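Local coordinates for Xaa-Pro dipeptidase (Pyrococcus horikoshii, PDB 1WY2), which probably hydrolyses dipeptides that carry a C-terminal proline after a nonpolar residue, using two metal ions per subunit, at residues E137-I142 against Y220-T225; D144-A149 against Y169-N174. All blocks are in the same frame, centred on the assembly; numbering follows the deposited sequence.

Interaction 1: residues E137-I142 against Y220-T225; sequences EKACEI and YNSDIT. With ZN (zinc ion), chain D; ZN (zinc ion), chain E.
The carboxylate of Asp223 bridges two zinc ions. Asp223 OD1 binds one zinc (chain D) at 2.0 Å. Asp223 OD2 binds the other zinc (chain E) at 2.1 Å. CG stands anti to the backbone N (chi1 -164°), and its CB points away from helix segment 137-142. CB of Asn221 also points away from the helix; its ND2 is hydrogen-bonded to Gly290 O. CB of Tyr220 points toward the helix, but the ring swings off from it and packs on Ile136 and Leu291. The Tyr220 OH is hydrogen-bonded to Glu132 OE2.

This is the pita-bread fold of the M24 metallopeptidases. Helix 130-153 lies against the strand 220-229, which supplies one of the metal-binding aspartates. Asp212, His287, Glu316 and Glu330 complete the two zinc sites. The strand is broken around Ser222, and this residue faces the helix.

Small side chains let the backbones come close: the CA atoms of Cys140 and Ser222 are 5.0 Å apart. Ser222 CB sits 3.6 Å from Ala139 CB. Ser222 CB also meets Cys140 SG, at 3.7 Å. Ser222 CB lies 3.5 Å from Cys140 N as well, over the helix backbone. OG occupies the crowded position between backbone N and carbonyl carbon (chi1 55°), which brings it beside Ala139 O. Ser222 OG accepts a hydrogen bond from the N-H of Ala215, on strand 208-217, which gives this buried oxygen a partner. Cys140 SG, anti to its carbonyl carbon, also packs on Leu343.

On the helix surface turned from the strand, Lys138 NZ forms a salt bridge with Glu141 OE1 at 2.6 Å. It uses the syn lone pair of that oxygen.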
loop_
_atom_site.group_PDB
_atom_site.type_symbol
_atom_site.label_atom_id
_atom_site.label_comp_id
_atom_site.label_asym_id
_atom_site.label_seq_id
_atom_site.Cartn_x
_atom_site.Cartn_y
_atom_site.Cartn_z
ATOM N N GLU A 137 -7.066 20.367 3.600
ATOM C CA GLU A 137 -7.859 21.213 2.712
ATOM C C GLU A 137 -7.151 21.401 1.371
ATOM O O GLU A 137 -7.795 21.413 0.321
ATOM C CB GLU A 137 -8.143 22.568 3.376
ATOM C CG GLU A 137 -9.013 23.500 2.538
ATOM C CD GLU A 137 -9.918 24.381 3.383
ATOM O OE1 GLU A 137 -9.484 24.816 4.471
ATOM O OE2 GLU A 137 -11.062 24.647 2.952
ATOM N N LYS A 138 -5.827 21.536 1.398
ATOM C CA LYS A 138 -5.076 21.702 0.156
ATOM C C LYS A 138 -5.131 20.413 -0.666
ATOM O O LYS A 138 -5.215 20.454 -1.895
ATOM C CB LYS A 138 -3.616 22.073 0.445
ATOM C CG LYS A 138 -2.851 22.554 -0.781
ATOM C CD LYS A 138 -3.439 23.861 -1.298
ATOM C CE LYS A 138 -2.638 24.433 -2.458
ATOM N NZ LYS A 138 -3.211 25.750 -2.875
ATOM N N ALA A 139 -5.083 19.268 0.010
ATOM C CA ALA A 139 -5.152 17.986 -0.685
ATOM C C ALA A 139 -6.516 17.885 -1.361
ATOM O O ALA A 139 -6.645 17.335 -2.457
ATOM C CB ALA A 139 -4.969 16.832 0.302
ATOM N N CYS A 140 -7.536 18.419 -0.700
ATOM C CA CYS A 140 -8.884 18.392 -1.247
ATOM C C CYS A 140 -8.984 19.331 -2.445
ATOM O O CYS A 140 -9.751 19.081 -3.374
ATOM C CB CYS A 140 -9.905 18.793 -0.176
ATOM S SG CYS A 140 -10.153 17.546 1.120
ATOM N N GLU A 141 -8.207 20.410 -2.423
ATOM C CA GLU A 141 -8.208 21.366 -3.529
ATOM C C GLU A 141 -7.633 20.664 -4.757
ATOM O O GLU A 141 -8.114 20.842 -5.876
ATOM C CB GLU A 141 -7.348 22.585 -3.181
ATOM C CG GLU A 141 -7.440 23.716 -4.191
ATOM C CD GLU A 141 -6.492 24.858 -3.873
ATOM O OE1 GLU A 141 -5.280 24.720 -4.140
ATOM O OE2 GLU A 141 -6.962 25.891 -3.349
ATOM N N ILE A 142 -6.594 19.866 -4.534
ATOM C CA ILE A 142 -5.955 19.112 -5.604
ATOM C C ILE A 142 -6.926 18.048 -6.121
ATOM O O ILE A 142 -6.998 17.792 -7.325
ATOM C CB ILE A 142 -4.651 18.438 -5.104
ATOM C CG1 ILE A 142 -3.612 19.517 -4.780
ATOM C CG2 ILE A 142 -4.111 17.468 -6.155
ATOM C CD1 ILE A 142 -2.323 18.982 -4.208
ATOM N N TYR A 220 -0.851 14.026 4.162
ATOM C CA TYR A 220 -2.278 13.919 4.445
ATOM C C TYR A 220 -3.096 13.584 3.210
ATOM O O TYR A 220 -2.665 13.817 2.085
ATOM C CB TYR A 220 -2.788 15.192 5.125
ATOM C CG TYR A 220 -2.303 15.275 6.554
ATOM C CD1 TYR A 220 -0.991 15.647 6.840
ATOM C CD2 TYR A 220 -3.126 14.889 7.613
ATOM C CE1 TYR A 220 -0.505 15.629 8.144
ATOM C CE2 TYR A 220 -2.647 14.866 8.930
ATOM C CZ TYR A 220 -1.332 15.238 9.182
ATOM O OH TYR A 220 -0.832 15.203 10.462
ATOM N N ASN A 221 -4.282 13.030 3.433
ATOM C CA ASN A 221 -5.143 12.595 2.341
ATOM C C ASN A 221 -6.408 13.402 2.090
ATOM O O ASN A 221 -6.834 14.203 2.920
ATOM C CB ASN A 221 -5.536 11.134 2.585
ATOM C CG ASN A 221 -4.344 10.196 2.544
ATOM O OD1 ASN A 221 -3.951 9.725 1.480
ATOM N ND2 ASN A 221 -3.753 9.930 3.707
ATOM N N SER A 222 -6.994 13.169 0.916
ATOM C CA SER A 222 -8.246 13.800 0.504
ATOM C C SER A 222 -9.055 12.686 -0.162
ATOM O O SER A 222 -8.497 11.666 -0.576
ATOM C CB SER A 222 -7.994 14.948 -0.479
ATOM O OG SER A 222 -7.231 14.517 -1.590
ATOM N N ASP A 223 -10.362 12.874 -0.274
ATOM C CA ASP A 223 -11.216 11.837 -0.842
ATOM C C ASP A 223 -12.473 12.498 -1.388
ATOM O O ASP A 223 -13.146 13.242 -0.674
ATOM C CB ASP A 223 -11.567 10.844 0.274
ATOM C CG ASP A 223 -12.125 9.538 -0.238
ATOM O OD1 ASP A 223 -12.376 9.407 -1.455
ATOM O OD2 ASP A 223 -12.312 8.638 0.606
ATOM N N ILE A 224 -12.788 12.231 -2.651
ATOM C CA ILE A 224 -13.964 12.829 -3.270
ATOM C C ILE A 224 -14.564 11.917 -4.339
ATOM O O ILE A 224 -13.844 11.185 -5.010
ATOM C CB ILE A 224 -13.592 14.195 -3.918
ATOM C CG1 ILE A 224 -14.839 14.890 -4.464
ATOM C CG2 ILE A 224 -12.589 13.983 -5.048
ATOM C CD1 ILE A 224 -14.554 16.254 -5.101
ATOM N N THR A 225 -15.888 11.944 -4.469
ATOM C CA THR A 225 -16.574 11.159 -5.490
ATOM C C THR A 225 -17.670 11.998 -6.125
ATOM O O THR A 225 -18.472 12.623 -5.431
ATOM C CB THR A 225 -17.281 9.886 -4.941
ATOM O OG1 THR A 225 -16.333 9.020 -4.309
ATOM C CG2 THR A 225 -17.938 9.118 -6.094
HETATM ZN ZN ZN D . -13.740 8.096 -2.135
HETATM ZN ZN ZN E . -14.147 7.622 0.957
#

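Interaction 2: residues D144-A149 against Y169-N174; sequences DKAVMA and YLMKMN
Two successive helices, 130-153 and 160-173, pack as an antiparallel pair on the outside of the pita-bread domain. Their segment axes approach to 9.4 Å, at 147° between their directions. The tight part is apolar. Ala146 CB rests against Met171 CG at 3.6 Å, with SD a little farther off. Met171 CG is anti to its carbonyl carbon, and the chain bends at chi3 (-82°). This side is buried, since Met171 also touches Ala215 and Pro179. Next to it, Leu170 CD2 presses on Ala149 CB at 3.4 Å, closer than usual for two carbons. Leu170 CD2 also lies 3.7 Å from Lys145 O.

The solvent side is looser. Lys145 reaches out with an extended chain and crosses Asn174 obliquely. Lys145 NZ stays 4.0 Å from Asn174 OD1, and no direct bond forms. A water accepts from Lys145 NZ and gives only a weak bond to Asn174 OD1. Beyond this contact, Lys172 makes a salt bridge to Glu168 of the second subunit.

Asn174 ND2 donates to Leu170 O at 2.7 Å, with a bent N-H...O angle of 138°. An alanine here would remove the amide and would probably lose both the ND2 bond to Leu170 O and the weak water link to Lys145. In that bond Asn174 ND2 sits above the carbonyl plane of Leu170, not on a lone pair of the oxygen.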
loop_
_atom_site.group_PDB
_atom_site.type_symbol
_atom_site.label_atom_id
_atom_site.label_comp_id
_atom_site.label_asym_id
_atom_site.label_seq_id
_atom_site.Cartn_x
_atom_site.Cartn_y
_atom_site.Cartn_z
ATOM N N ASP A 144 -10.200 18.244 -6.025
ATOM C CA ASP A 144 -11.247 18.952 -6.765
ATOM C C ASP A 144 -10.779 19.213 -8.195
ATOM O O ASP A 144 -11.533 19.030 -9.151
ATOM C CB ASP A 144 -11.594 20.292 -6.095
ATOM C CG ASP A 144 -12.578 20.143 -4.947
ATOM O OD1 ASP A 144 -13.519 19.326 -5.063
ATOM O OD2 ASP A 144 -12.425 20.862 -3.935
ATOM N N LYS A 145 -9.532 19.646 -8.338
ATOM C CA LYS A 145 -8.980 19.920 -9.662
ATOM C C LYS A 145 -8.941 18.648 -10.499
ATOM O O LYS A 145 -9.175 18.678 -11.709
ATOM C CB LYS A 145 -7.569 20.503 -9.546
ATOM C CG LYS A 145 -7.535 21.934 -9.046
ATOM C CD LYS A 145 -6.112 22.450 -8.955
ATOM C CE LYS A 145 -6.098 23.915 -8.550
ATOM N NZ LYS A 145 -4.707 24.447 -8.467
ATOM N N ALA A 146 -8.652 17.525 -9.846
ATOM C CA ALA A 146 -8.578 16.248 -10.544
ATOM C C ALA A 146 -9.955 15.817 -11.036
ATOM O O ALA A 146 -10.093 15.328 -12.155
ATOM C CB ALA A 146 -7.990 15.184 -9.628
ATOM N N VAL A 147 -10.971 15.999 -10.201
ATOM C CA VAL A 147 -12.327 15.627 -10.585
ATOM C C VAL A 147 -12.809 16.478 -11.759
ATOM O O VAL A 147 -13.443 15.967 -12.684
ATOM C CB VAL A 147 -13.307 15.787 -9.406
ATOM C CG1 VAL A 147 -14.738 15.550 -9.877
ATOM C CG2 VAL A 147 -12.949 14.797 -8.306
ATOM N N MET A 148 -12.511 17.773 -11.721
ATOM C CA MET A 148 -12.923 18.658 -12.806
ATOM C C MET A 148 -12.223 18.258 -14.093
ATOM O O MET A 148 -12.815 18.308 -15.172
ATOM C CB MET A 148 -12.611 20.120 -12.472
ATOM C CG MET A 148 -13.467 20.704 -11.352
ATOM S SD MET A 148 -15.253 20.605 -11.647
ATOM C CE MET A 148 -15.486 21.942 -12.857
ATOM N N ALA A 149 -10.956 17.861 -13.983
ATOM C CA ALA A 149 -10.201 17.439 -15.155
ATOM C C ALA A 149 -10.781 16.134 -15.693
ATOM O O ALA A 149 -10.845 15.931 -16.904
ATOM C CB ALA A 149 -8.729 17.253 -14.805
ATOM N N TYR A 169 -1.745 12.159 -13.167
ATOM C CA TYR A 169 -0.589 12.937 -13.591
ATOM C C TYR A 169 -0.826 14.382 -13.163
ATOM O O TYR A 169 0.072 15.042 -12.651
ATOM C CB TYR A 169 -0.416 12.856 -15.113
ATOM C CG TYR A 169 0.641 13.787 -15.672
ATOM C CD1 TYR A 169 0.303 15.062 -16.129
ATOM C CD2 TYR A 169 1.978 13.398 -15.733
ATOM C CE1 TYR A 169 1.275 15.929 -16.638
ATOM C CE2 TYR A 169 2.956 14.257 -16.236
ATOM C CZ TYR A 169 2.596 15.520 -16.688
ATOM O OH TYR A 169 3.562 16.366 -17.188
ATOM N N LEU A 170 -2.049 14.868 -13.364
ATOM C CA LEU A 170 -2.387 16.235 -12.984
ATOM C C LEU A 170 -2.198 16.455 -11.485
ATOM O O LEU A 170 -1.667 17.486 -11.066
ATOM C CB LEU A 170 -3.836 16.558 -13.374
ATOM C CG LEU A 170 -4.338 17.945 -12.959
ATOM C CD1 LEU A 170 -3.594 19.016 -13.749
ATOM C CD2 LEU A 170 -5.836 18.052 -13.201
ATOM N N MET A 171 -2.624 15.489 -10.675
ATOM C CA MET A 171 -2.484 15.625 -9.229
ATOM C C MET A 171 -1.015 15.748 -8.832
ATOM O O MET A 171 -0.656 16.582 -8.003
ATOM C CB MET A 171 -3.124 14.435 -8.506
ATOM C CG MET A 171 -4.651 14.441 -8.541
ATOM S SD MET A 171 -5.412 13.382 -7.272
ATOM C CE MET A 171 -5.314 11.769 -8.073
ATOM N N LYS A 172 -0.169 14.921 -9.433
ATOM C CA LYS A 172 1.259 14.949 -9.130
ATOM C C LYS A 172 1.890 16.272 -9.546
ATOM O O LYS A 172 2.729 16.824 -8.830
ATOM C CB LYS A 172 1.970 13.801 -9.846
ATOM C CG LYS A 172 1.549 12.434 -9.362
ATOM C CD LYS A 172 2.042 11.341 -10.296
ATOM C CE LYS A 172 1.355 10.021 -9.988
ATOM N NZ LYS A 172 1.757 8.944 -10.935
ATOM N N MET A 173 1.485 16.786 -10.699
ATOM C CA MET A 173 2.048 18.038 -11.176
ATOM C C MET A 173 1.526 19.224 -10.378
ATOM O O MET A 173 2.036 20.338 -10.503
ATOM C CB MET A 173 1.767 18.204 -12.671
ATOM C CG MET A 173 2.450 17.136 -13.526
ATOM S SD MET A 173 4.271 17.157 -13.449
ATOM C CE MET A 173 4.600 16.306 -11.933
ATOM N N ASN A 174 0.515 18.977 -9.549
ATOM C CA ASN A 174 -0.047 20.023 -8.708
ATOM C C ASN A 174 0.447 19.918 -7.270
ATOM O O ASN A 174 -0.075 20.584 -6.375
ATOM C CB ASN A 174 -1.574 19.986 -8.748
ATOM C CG ASN A 174 -2.135 20.743 -9.932
ATOM O OD1 ASN A 174 -2.034 21.969 -10.005
ATOM N ND2 ASN A 174 -2.720 20.018 -10.873
HETATM O O HOH W 1 -3.790 24.568 -11.538
#

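Both interactions use helix 130-153, on successive turns, and their centres lie 10 Å apart. Interaction 2 is nested in the chain loop closed by interaction 1. The touching residues of interaction 1 are all buried, and they join the helix to a metal-bearing strand. Its partners are small side chains, and its strand side carries Asp223, which bridges both zincs. Interaction 2 is only partly buried and joins helix to helix, with methyls and a thioether inside and a weak water link between polar side chains on the solvent side. The two are continuous. Ile224 CG2 packs on Val147 CG2 at 3.4 Å, and Ile142 CG2 reaches Met171 CG at 3.9 Å. The second subunit touches segment 169-174 of interaction 2, but neither segment of interaction 1.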